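Local coordinates for adenosine deaminase (Burkholderia ambifaria, PDB 4GXW), which binds a zinc ion and probably catalyses the hydrolytic deamination of adenosine or a related purine, at residues His44-Ala49 / Leu94-Tyr99; Thr139-Ala144 / Ala179-Gly184; Glu315-Phe318 / Gly322-Ile325. All blocks are in the same frame, centred on the assembly; numbering follows the deposited sequence.

Interaction 1: His44-Ala49 / Leu94-Tyr99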
ATOM      1  N   HIS A  44      14.197   1.602  10.313  1.00 19.79           N
ATOM      2  CA  HIS A  44      14.840   0.802  11.353  1.00 20.86           C
ATOM      3  C   HIS A  44      15.388   1.662  12.488  1.00 20.69           C
ATOM      4  O   HIS A  44      15.162   1.369  13.662  1.00 20.93           O
ATOM      5  CB  HIS A  44      15.957  -0.052  10.751  1.00 22.20           C
ATOM      6  CG  HIS A  44      16.750  -0.812  11.769  1.00 26.80           C
ATOM      7  ND1 HIS A  44      17.827  -0.262  12.433  1.00 27.81           N
ATOM      8  CD2 HIS A  44      16.620  -2.072  12.243  1.00 28.81           C
ATOM      9  CE1 HIS A  44      18.329  -1.155  13.267  1.00 25.07           C
ATOM     10  NE2 HIS A  44      17.613  -2.261  13.175  1.00 30.11           N
ATOM     11  N   ASP A  45      16.083   2.742  12.148  1.00 20.34           N
ATOM     12  CA  ASP A  45      16.701   3.562  13.185  1.00 20.32           C
ATOM     13  C   ASP A  45      15.689   4.396  13.990  1.00 19.24           C
ATOM     14  O   ASP A  45      15.933   4.746  15.148  1.00 19.37           O
ATOM     15  CB  ASP A  45      17.814   4.430  12.595  1.00 23.10           C
ATOM     16  CG  ASP A  45      18.985   3.606  12.082  1.00 30.08           C
ATOM     17  OD1 ASP A  45      19.016   2.375  12.311  1.00 30.39           O
ATOM     18  OD2 ASP A  45      19.887   4.191  11.450  1.00 38.50           O
ATOM     19  N   THR A  46      14.552   4.701  13.384  1.00 18.28           N
ATOM     20  CA  THR A  46      13.483   5.355  14.130  1.00 17.41           C
ATOM     21  C   THR A  46      12.810   4.363  15.082  1.00 17.90           C
ATOM     22  O   THR A  46      12.446   4.720  16.203  1.00 18.42           O
ATOM     23  CB  THR A  46      12.468   6.020  13.187  1.00 16.79           C
ATOM     24  OG1 THR A  46      13.150   7.040  12.450  1.00 19.10           O
ATOM     25  CG2 THR A  46      11.323   6.644  13.969  1.00 18.00           C
ATOM     26  N   PHE A  47      12.675   3.117  14.630  1.00 18.45           N
ATOM     27  CA  PHE A  47      12.173   2.028  15.469  1.00 19.10           C
ATOM     28  C   PHE A  47      13.068   1.893  16.709  1.00 19.95           C
ATOM     29  O   PHE A  47      12.574   1.778  17.836  1.00 20.07           O
ATOM     30  CB  PHE A  47      12.140   0.723  14.659  1.00 19.85           C
ATOM     31  CG  PHE A  47      11.251  -0.351  15.242  1.00 20.35           C
ATOM     32  CD1 PHE A  47      11.661  -1.100  16.334  1.00 21.41           C
ATOM     33  CD2 PHE A  47      10.021  -0.641  14.664  1.00 19.86           C
ATOM     34  CE1 PHE A  47      10.845  -2.098  16.861  1.00 21.98           C
ATOM     35  CE2 PHE A  47       9.204  -1.637  15.186  1.00 20.42           C
ATOM     36  CZ  PHE A  47       9.617  -2.364  16.282  1.00 21.48           C
ATOM     37  N   VAL A  48      14.383   1.922  16.495  1.00 20.61           N
ATOM     38  CA  VAL A  48      15.356   1.895  17.586  1.00 21.48           C
ATOM     39  C   VAL A  48      15.159   3.052  18.567  1.00 22.12           C
ATOM     40  O   VAL A  48      15.113   2.840  19.781  1.00 21.69           O
ATOM     41  CB  VAL A  48      16.794   1.896  17.029  1.00 22.25           C
ATOM     42  CG1 VAL A  48      17.812   2.165  18.132  1.00 23.90           C
ATOM     43  CG2 VAL A  48      17.076   0.574  16.340  1.00 24.25           C
ATOM     44  N   ALA A  49      15.021   4.266  18.041  1.00 21.15           N
ATOM     45  CA  ALA A  49      14.857   5.454  18.877  1.00 23.73           C
ATOM     46  C   ALA A  49      13.594   5.366  19.717  1.00 22.75           C
ATOM     47  O   ALA A  49      13.606   5.689  20.910  1.00 24.76           O
ATOM     48  CB  ALA A  49      14.830   6.707  18.020  1.00 26.94           C
ATOM     49  N   LEU A  94       3.596   9.601  15.968  1.00  9.47           N
ATOM     50  CA  LEU A  94       2.807   9.412  14.752  1.00  9.59           C
ATOM     51  C   LEU A  94       3.124  10.495  13.727  1.00  9.70           C
ATOM     52  O   LEU A  94       3.208  10.212  12.528  1.00  9.44           O
ATOM     53  CB  LEU A  94       1.315   9.403  15.073  1.00  9.39           C
ATOM     54  CG  LEU A  94       0.880   8.217  15.937  1.00 12.37           C
ATOM     55  CD1 LEU A  94      -0.545   8.398  16.443  1.00 14.76           C
ATOM     56  CD2 LEU A  94       1.000   6.917  15.178  1.00 16.03           C
ATOM     57  N   ARG A  95       3.303  11.731  14.191  1.00 10.31           N
ATOM     58  CA  ARG A  95       3.732  12.809  13.307  1.00  9.31           C
ATOM     59  C   ARG A  95       5.058  12.425  12.659  1.00  9.84           C
ATOM     60  O   ARG A  95       5.222  12.513  11.429  1.00  9.88           O
ATOM     61  CB  ARG A  95       3.927  14.124  14.075  1.00  9.78           C
ATOM     62  CG  ARG A  95       4.395  15.271  13.173  1.00 11.75           C
ATOM     63  CD  ARG A  95       5.192  16.353  13.899  1.00 13.08           C
ATOM     64  NE  ARG A  95       6.261  15.792  14.719  1.00 13.85           N
ATOM     65  CZ  ARG A  95       7.456  15.417  14.271  1.00 13.17           C
ATOM     66  NH1 ARG A  95       7.790  15.553  12.991  1.00 15.32           N
ATOM     67  NH2 ARG A  95       8.342  14.912  15.121  1.00 14.74           N
ATOM     68  N   ARG A  96       6.014  12.009  13.485  1.00  9.52           N
ATOM     69  CA  ARG A  96       7.341  11.655  12.981  1.00 10.04           C
ATOM     70  C   ARG A  96       7.304  10.559  11.916  1.00  9.30           C
ATOM     71  O   ARG A  96       7.927  10.689  10.851  1.00  9.73           O
ATOM     72  CB  ARG A  96       8.280  11.256  14.126  1.00 11.10           C
ATOM     73  CG  ARG A  96       9.681  10.922  13.649  1.00 12.28           C
ATOM     74  CD  ARG A  96      10.599  10.610  14.808  1.00 13.34           C
ATOM     75  NE  ARG A  96      11.923  10.223  14.335  1.00 15.21           N
ATOM     76  CZ  ARG A  96      12.963   9.980  15.124  1.00 19.44           C
ATOM     77  NH1 ARG A  96      12.841  10.088  16.435  1.00 19.04           N
ATOM     78  NH2 ARG A  96      14.123   9.633  14.593  1.00 21.51           N
ATOM     79  N   ILE A  97       6.596   9.469  12.189  1.00  9.55           N
ATOM     80  CA  ILE A  97       6.629   8.369  11.234  1.00  9.80           C
ATOM     81  C   ILE A  97       5.863   8.698   9.949  1.00 10.18           C
ATOM     82  O   ILE A  97       6.246   8.230   8.873  1.00 10.07           O
ATOM     83  CB  ILE A  97       6.244   6.990  11.839  1.00  8.81           C
ATOM     84  CG1 ILE A  97       4.812   6.972  12.372  1.00 10.24           C
ATOM     85  CG2 ILE A  97       7.245   6.606  12.930  1.00 10.70           C
ATOM     86  CD1 ILE A  97       4.367   5.584  12.770  1.00 10.23           C
ATOM     87  N   ALA A  98       4.825   9.530  10.043  1.00  8.72           N
ATOM     88  CA  ALA A  98       4.129   9.986   8.837  1.00  9.06           C
ATOM     89  C   ALA A  98       5.057  10.851   7.981  1.00  9.69           C
ATOM     90  O   ALA A  98       5.155  10.665   6.766  1.00 10.40           O
ATOM     91  CB  ALA A  98       2.848  10.737   9.196  1.00 10.70           C
ATOM     92  N   TYR A  99       5.753  11.781   8.626  1.00  9.24           N
ATOM     93  CA  TYR A  99       6.653  12.690   7.931  1.00  9.25           C
ATOM     94  C   TYR A  99       7.790  11.910   7.278  1.00 10.19           C
ATOM     95  O   TYR A  99       8.140  12.169   6.119  1.00 10.04           O
ATOM     96  CB  TYR A  99       7.198  13.722   8.919  1.00 11.49           C
ATOM     97  CG  TYR A  99       8.177  14.720   8.345  1.00 10.83           C
ATOM     98  CD1 TYR A  99       7.738  15.830   7.639  1.00 11.84           C
ATOM     99  CD2 TYR A  99       9.547  14.561   8.537  1.00 13.60           C
ATOM    100  CE1 TYR A  99       8.637  16.754   7.139  1.00 13.16           C
ATOM    101  CE2 TYR A  99      10.456  15.485   8.033  1.00 15.93           C
ATOM    102  CZ  TYR A  99       9.992  16.577   7.334  1.00 14.81           C
ATOM    103  OH  TYR A  99      10.890  17.501   6.829  1.00 16.00           O
TER
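Thr46 and Arg96 meet because their first torsions send them into the gap between two nearly antiparallel helical segments from opposite sides. With chi1 at -63°, Thr46 holds CG2 anti to its backbone N and OG1 anti to the carbonyl carbon, while Arg96 leaves its helix with CG opposite the backbone N (chi1 -178°) and runs fully extended to NE. The segment axes stay 11.6 Å apart at 172°, a separation at which these side chains must reach across. The threonine methyl lies over one face of the guanidinium, displaced toward its rim, with Thr46 CG2 3.6 Å from Arg96 NE. Thr46 OG1 lies 3.5 Å from Arg96 NH2, too loose to count as a hydrogen bond. Beside this polar pair, Ala49 CB approaches Arg96 NH1 at 4.2 Å, and on the inner side Thr46 CG2 touches Ile97 CG2, also at 4.2 Å. Ile97 continues the apolar layer toward Leu38 and Val42, and its side chain is about 9 Å from that of the zinc ligand His37. The contact thus joins helix 44-54, part of the helical insertion after the first barrel strand, to helix 91-106, which leads into strand 110-117. The real polar partner of both central residues is Glu100, one turn further along helix 91-106: OE2 forms a salt bridge with Arg96 NE and OE1 a hydrogen bond with Thr46 OG1. The two helices are therefore linked chemically through a shared carboxylate, which satisfies the buried threonine hydroxyl and probably helps hold the guanidinium flat against the methyl.

Interaction 2: Thr139-Ala144 / Ala179-Gly184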
ATOM      1  N   THR A 139      -0.351  16.875  10.776  1.00 10.05           N
ATOM      2  CA  THR A 139       0.788  17.784  10.843  1.00 11.31           C
ATOM      3  C   THR A 139       1.973  17.223  10.066  1.00 10.97           C
ATOM      4  O   THR A 139       2.639  17.950   9.317  1.00 11.35           O
ATOM      5  CB  THR A 139       1.210  18.049  12.289  1.00 12.31           C
ATOM      6  OG1 THR A 139       0.144  18.727  12.967  1.00 15.17           O
ATOM      7  CG2 THR A 139       2.457  18.918  12.345  1.00 14.20           C
ATOM      8  N   GLY A 140       2.231  15.929  10.238  1.00 10.35           N
ATOM      9  CA  GLY A 140       3.308  15.279   9.510  1.00 10.89           C
ATOM     10  C   GLY A 140       3.071  15.371   8.011  1.00  9.06           C
ATOM     11  O   GLY A 140       4.006  15.642   7.248  1.00 10.92           O
ATOM     12  N   MET A 141       1.827  15.157   7.590  1.00  9.30           N
ATOM     13  CA  MET A 141       1.453  15.295   6.179  1.00 10.16           C
ATOM     14  C   MET A 141       1.678  16.708   5.660  1.00  9.13           C
ATOM     15  O   MET A 141       2.266  16.893   4.595  1.00 10.61           O
ATOM     16  CB  MET A 141      -0.009  14.891   5.973  1.00  9.20           C
ATOM     17  CG  MET A 141      -0.262  13.437   6.329  1.00  9.15           C
ATOM     18  SD  MET A 141      -2.006  13.022   6.444  1.00  9.98           S
ATOM     19  CE  MET A 141      -2.499  13.074   4.731  1.00 10.29           C
ATOM     20  N   ARG A 142       1.235  17.705   6.415  1.00  9.60           N
ATOM     21  CA  ARG A 142       1.366  19.089   5.971  1.00 11.83           C
ATOM     22  C   ARG A 142       2.830  19.514   5.924  1.00 11.24           C
ATOM     23  O   ARG A 142       3.253  20.193   4.982  1.00 11.70           O
ATOM     24  CB  ARG A 142       0.525  20.012   6.856  1.00 11.57           C
ATOM     25  CG  ARG A 142      -0.965  19.838   6.613  1.00 13.19           C
ATOM     26  CD  ARG A 142      -1.843  20.605   7.588  1.00 14.20           C
ATOM     27  NE  ARG A 142      -3.253  20.293   7.365  1.00 14.24           N
ATOM     28  CZ  ARG A 142      -4.238  20.636   8.187  1.00 16.87           C
ATOM     29  NH1 ARG A 142      -3.978  21.323   9.296  1.00 18.50           N
ATOM     30  NH2 ARG A 142      -5.482  20.283   7.896  1.00 16.79           N
ATOM     31  N   ASP A 143       3.615  19.067   6.902  1.00 10.56           N
ATOM     32  CA  ASP A 143       5.055  19.332   6.907  1.00 12.10           C
ATOM     33  C   ASP A 143       5.759  18.693   5.706  1.00 11.93           C
ATOM     34  O   ASP A 143       6.652  19.296   5.112  1.00 13.15           O
ATOM     35  CB  ASP A 143       5.726  18.832   8.196  1.00 12.90           C
ATOM     36  CG  ASP A 143       5.350  19.645   9.420  1.00 15.17           C
ATOM     37  OD1 ASP A 143       4.777  20.744   9.274  1.00 18.34           O
ATOM     38  OD2 ASP A 143       5.654  19.179  10.539  1.00 17.40           O
ATOM     39  N   ALA A 144       5.353  17.476   5.347  1.00 11.22           N
ATOM     40  CA  ALA A 144       5.968  16.782   4.212  1.00 11.05           C
ATOM     41  C   ALA A 144       5.586  17.436   2.885  1.00 11.34           C
ATOM     42  O   ALA A 144       6.404  17.483   1.957  1.00 13.30           O
ATOM     43  CB  ALA A 144       5.588  15.308   4.207  1.00 11.14           C
ATOM     44  N   ALA A 179     -11.148  16.602   8.287  1.00 13.40           N
ATOM     45  CA  ALA A 179      -9.988  17.293   7.751  1.00 12.75           C
ATOM     46  C   ALA A 179      -9.860  16.907   6.294  1.00 13.82           C
ATOM     47  O   ALA A 179     -10.134  15.763   5.934  1.00 13.96           O
ATOM     48  CB  ALA A 179      -8.731  16.903   8.514  1.00 14.72           C
ATOM     49  N   ASP A 180      -9.432  17.852   5.462  1.00 14.36           N
ATOM     50  CA  ASP A 180      -9.296  17.590   4.033  1.00 16.81           C
ATOM     51  C   ASP A 180      -8.346  16.432   3.743  1.00 13.76           C
ATOM     52  O   ASP A 180      -8.500  15.727   2.747  1.00 18.02           O
ATOM     53  CB  ASP A 180      -8.829  18.845   3.290  1.00 19.85           C
ATOM     54  CG  ASP A 180      -9.903  19.918   3.215  1.00 27.57           C
ATOM     55  OD1 ASP A 180     -11.063  19.640   3.590  1.00 27.22           O
ATOM     56  OD2 ASP A 180      -9.584  21.041   2.773  1.00 31.21           O
ATOM     57  N   GLU A 181      -7.369  16.235   4.623  1.00 10.90           N
ATOM     58  CA  GLU A 181      -6.389  15.161   4.468  1.00 12.45           C
ATOM     59  C   GLU A 181      -6.961  13.757   4.653  1.00  9.98           C
ATOM     60  O   GLU A 181      -6.365  12.781   4.191  1.00 13.33           O
ATOM     61  CB  GLU A 181      -5.243  15.353   5.463  1.00 13.92           C
ATOM     62  CG  GLU A 181      -4.246  16.428   5.082  1.00 16.75           C
ATOM     63  CD  GLU A 181      -4.706  17.835   5.422  1.00 15.67           C
ATOM     64  OE1 GLU A 181      -5.765  18.011   6.074  1.00 14.14           O
ATOM     65  OE2 GLU A 181      -3.992  18.783   5.033  1.00 15.83           O
ATOM     66  N   VAL A 182      -8.094  13.644   5.342  1.00  9.43           N
ATOM     67  CA  VAL A 182      -8.616  12.339   5.726  1.00 10.43           C
ATOM     68  C   VAL A 182      -9.780  11.989   4.809  1.00 11.63           C
ATOM     69  O   VAL A 182     -10.853  12.584   4.900  1.00 12.79           O
ATOM     70  CB  VAL A 182      -9.032  12.340   7.211  1.00 12.39           C
ATOM     71  CG1 VAL A 182      -9.543  10.973   7.629  1.00 15.05           C
ATOM     72  CG2 VAL A 182      -7.851  12.758   8.081  1.00 19.26           C
ATOM     73  N   ALA A 183      -9.553  11.023   3.924  1.00 10.47           N
ATOM     74  CA  ALA A 183     -10.376  10.853   2.732  1.00 10.62           C
ATOM     75  C   ALA A 183     -11.349   9.676   2.752  1.00  9.52           C
ATOM     76  O   ALA A 183     -12.325   9.677   2.006  1.00 11.40           O
ATOM     77  CB  ALA A 183      -9.480  10.756   1.506  1.00 13.34           C
ATOM     78  N   GLY A 184     -11.077   8.663   3.564  1.00  9.50           N
ATOM     79  CA  GLY A 184     -11.920   7.485   3.548  1.00  8.04           C
ATOM     80  C   GLY A 184     -11.404   6.412   4.464  1.00  8.06           C
ATOM     81  O   GLY A 184     -10.443   6.656   5.206  1.00  8.22           O
TER
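Glu181 reaches from the loop ahead of barrel strand 184-188 to Met141 and Arg142 on helix 130-148, an outer helix of this TIM barrel. The loop contains a type I beta turn from Ala179 to Val182, closed by the backbone bond from Val182 N to Ala179 O, and the glutamate occupies the third position of that turn. Its CB meets the thioether end of Met141 first: Met141 CE lies 3.6 Å from Glu181 CB, and SD follows somewhat further off. The next atom, Glu181 CG, is still against the same methyl, 3.8 Å from Met141 CE, as the two side chains run alongside in opposite senses. At this point the glutamate bends (chi2 81°), turning the carboxylate off the methionine and toward Arg142. The arginine, extended from CG to NE, comes in roughly perpendicular to it and grips it side-on, with one nitrogen for each oxygen. Glu181 OE2 takes the bond from Arg142 NE, 2.9 Å long and almost straight at 177°; OE2 lies in the guanidinium plane, but NE meets it from above the plane of the carboxylate. The CB-CG stem of the glutamate thus packs on the buried methionine, and its charged tip on the exposed arginine; Met141 continues inward onto Ala152 and Leu154 of strand 151-159. The backbone of Glu181 also bonds to that of Leu154, fixing the loop to that strand. The guanidinium and carboxylate planes stand 58° apart, and Arg142 NH2 completes the salt bridge at 2.9 Å, more bent, on the syn side of Glu181 OE1 but tilted out of the carboxylate plane.

Interaction 3: Glu315-Phe318 / Gly322-Ile325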
ATOM      1  N   GLU A 315      10.050  -1.864 -10.403  1.00 10.61           N
ATOM      2  CA  GLU A 315      11.054  -2.721 -11.034  1.00 11.97           C
ATOM      3  C   GLU A 315      10.608  -4.191 -11.081  1.00 11.35           C
ATOM      4  O   GLU A 315      10.713  -4.840 -12.123  1.00 10.29           O
ATOM      5  CB  GLU A 315      12.385  -2.605 -10.291  1.00 10.70           C
ATOM      6  CG  GLU A 315      13.430  -3.608 -10.760  1.00 11.98           C
ATOM      7  CD  GLU A 315      14.736  -3.502  -9.999  1.00 13.80           C
ATOM      8  OE1 GLU A 315      15.053  -2.394  -9.510  1.00 13.85           O
ATOM      9  OE2 GLU A 315      15.453  -4.527  -9.881  1.00 13.83           O
ATOM     10  N   LEU A 316      10.089  -4.701  -9.961  1.00 10.72           N
ATOM     11  CA  LEU A 316       9.673  -6.102  -9.890  1.00 10.26           C
ATOM     12  C   LEU A 316       8.612  -6.468 -10.924  1.00 10.68           C
ATOM     13  O   LEU A 316       8.614  -7.578 -11.456  1.00 11.21           O
ATOM     14  CB  LEU A 316       9.169  -6.450  -8.485  1.00 11.74           C
ATOM     15  CG  LEU A 316      10.233  -6.538  -7.391  1.00 10.01           C
ATOM     16  CD1 LEU A 316       9.580  -6.781  -6.036  1.00 14.14           C
ATOM     17  CD2 LEU A 316      11.257  -7.624  -7.705  1.00 12.82           C
ATOM     18  N   MET A 317       7.699  -5.545 -11.204  1.00 10.16           N
ATOM     19  CA  MET A 317       6.675  -5.802 -12.216  1.00 10.01           C
ATOM     20  C   MET A 317       7.303  -6.117 -13.577  1.00  9.75           C
ATOM     21  O   MET A 317       6.833  -6.993 -14.310  1.00 11.95           O
ATOM     22  CB  MET A 317       5.731  -4.605 -12.337  1.00 10.30           C
ATOM     23  CG  MET A 317       5.075  -4.206 -11.035  1.00 10.27           C
ATOM     24  SD  MET A 317       3.998  -5.468 -10.318  1.00 10.75           S
ATOM     25  CE  MET A 317       2.531  -5.273 -11.313  1.00 11.71           C
ATOM     26  N   PHE A 318       8.378  -5.400 -13.889  1.00 10.64           N
ATOM     27  CA  PHE A 318       9.132  -5.561 -15.126  1.00 12.21           C
ATOM     28  C   PHE A 318      10.109  -6.742 -15.064  1.00 12.05           C
ATOM     29  O   PHE A 318      10.203  -7.527 -16.008  1.00 13.61           O
ATOM     30  CB  PHE A 318       9.875  -4.248 -15.413  1.00 13.16           C
ATOM     31  CG  PHE A 318      10.705  -4.258 -16.672  1.00 14.94           C
ATOM     32  CD1 PHE A 318      10.154  -3.866 -17.883  1.00 19.50           C
ATOM     33  CD2 PHE A 318      12.044  -4.623 -16.637  1.00 15.53           C
ATOM     34  CE1 PHE A 318      10.921  -3.859 -19.040  1.00 23.63           C
ATOM     35  CE2 PHE A 318      12.814  -4.614 -17.788  1.00 16.83           C
ATOM     36  CZ  PHE A 318      12.248  -4.237 -18.990  1.00 20.33           C
ATOM     37  N   GLY A 322       6.847 -10.100 -15.978  1.00 13.52           N
ATOM     38  CA  GLY A 322       6.640 -10.092 -17.413  1.00 16.46           C
ATOM     39  C   GLY A 322       5.923  -8.886 -17.979  1.00 14.46           C
ATOM     40  O   GLY A 322       5.480  -8.917 -19.125  1.00 15.36           O
ATOM     41  N   PHE A 323       5.807  -7.819 -17.201  1.00 12.27           N
ATOM     42  CA  PHE A 323       5.110  -6.640 -17.698  1.00 12.71           C
ATOM     43  C   PHE A 323       6.056  -5.739 -18.471  1.00 14.23           C
ATOM     44  O   PHE A 323       7.188  -5.499 -18.047  1.00 16.46           O
ATOM     45  CB  PHE A 323       4.417  -5.908 -16.555  1.00 13.00           C
ATOM     46  CG  PHE A 323       3.315  -6.708 -15.931  1.00 10.45           C
ATOM     47  CD1 PHE A 323       2.230  -7.120 -16.696  1.00 10.77           C
ATOM     48  CD2 PHE A 323       3.378  -7.086 -14.598  1.00  9.83           C
ATOM     49  CE1 PHE A 323       1.205  -7.878 -16.131  1.00 12.56           C
ATOM     50  CE2 PHE A 323       2.357  -7.837 -14.023  1.00 12.32           C
ATOM     51  CZ  PHE A 323       1.274  -8.234 -14.796  1.00 12.78           C
ATOM     52  N   THR A 324       5.583  -5.248 -19.609  1.00 13.92           N
ATOM     53  CA  THR A 324       6.404  -4.408 -20.475  1.00 14.32           C
ATOM     54  C   THR A 324       6.374  -2.951 -20.047  1.00 12.88           C
ATOM     55  O   THR A 324       5.571  -2.554 -19.191  1.00 12.33           O
ATOM     56  CB  THR A 324       5.890  -4.452 -21.907  1.00 15.37           C
ATOM     57  OG1 THR A 324       4.569  -3.897 -21.940  1.00 15.08           O
ATOM     58  CG2 THR A 324       5.874  -5.894 -22.434  1.00 18.02           C
ATOM     59  N   ILE A 325       7.233  -2.151 -20.671  1.00 12.97           N
ATOM     60  CA  ILE A 325       7.218  -0.711 -20.454  1.00 13.48           C
ATOM     61  C   ILE A 325       5.823  -0.131 -20.714  1.00 13.33           C
ATOM     62  O   ILE A 325       5.308   0.657 -19.913  1.00 12.73           O
ATOM     63  CB  ILE A 325       8.259  -0.006 -21.336  1.00 15.12           C
ATOM     64  CG1 ILE A 325       9.669  -0.487 -20.978  1.00 20.48           C
ATOM     65  CG2 ILE A 325       8.153   1.493 -21.160  1.00 15.44           C
ATOM     66  CD1 ILE A 325      10.123  -0.072 -19.590  1.00 24.19           C
TER
HETATM   67  O   HOH W   1       9.702 -10.571 -16.232  1.00 21.95           O
HETATM   68  O   HOH W   2       9.163  -7.292 -18.649  1.00 23.25           O
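Met317 and Phe318, on the last turn of helix 310-319, face a backbone that doubles back on them through Gly322 and Phe323. Gly322 adopts a left-handed helical conformation (phi 75°), and from Phe323 onward the chain is extended until Thr324, the N-cap residue, whose side chain caps a backbone N of helix 325-338 while Thr324 N is itself bonded by Asp327 OD2. Across this connection Phe323 N donates to Met317 O over 3.2 Å, from a position tilted off the carbonyl plane. Phe318 CA makes a C-H...O contact with Phe323 O at 3.5 Å. Two waters extend the link. The first accepts from Gly322 N and donates to Phe318 O; the second donates to both Phe318 O and Phe323 O, 2.7 Å from the latter, and rests over one face of the Phe318 ring, displaced toward the rim.

The side chains part to two flanks of this connection. Met317, bent at chi2 and chi3, curls its methyl obliquely against the CD2-CE2 side of the Phe323 ring, with Met317 CE 3.7 Å from Phe323 CE2. Both residues also pack on Leu328 and Phe331 of helix 325-338, the latter meeting the Phe323 ring edge-to-face. Phe318, its CG anti to the backbone N at chi1 -180°, goes the other way, bringing CE1 to 3.9 Å from Ile325 CD1. Ile325 is covered in turn by Phe357, Ala361 and Leu364 of the long C-terminal helix 343-371. Phe318 O, near the C-terminal end of its helix, receives both waters, and Met317 O takes the amide of Phe323. The polar backbone of the turn is therefore tied partly by a direct bond and partly by solvent, between apolar contacts that join the consecutive helices.

In the fold
Along the chain the contacts follow in series, all within the adenosine deaminase domain, a TIM barrel. Interactions 1 and 2 are neighbours, their centres about 17 Å apart: helices 91-106 and 130-148 pack together, with Tyr99 and Arg95 of the first against Gly140 and Asp143 of the second. These helices lead into the adjacent parallel strands 110-117 and 151-159, so a continuous layer runs from the insertion after the first strand to the loop before strand 184-188. Interaction 3 touches neither, its centre about 31 and 32 Å from theirs and across the chain's centre from interaction 2; it joins consecutive helices, later in the chain than the zinc ligand Asp301.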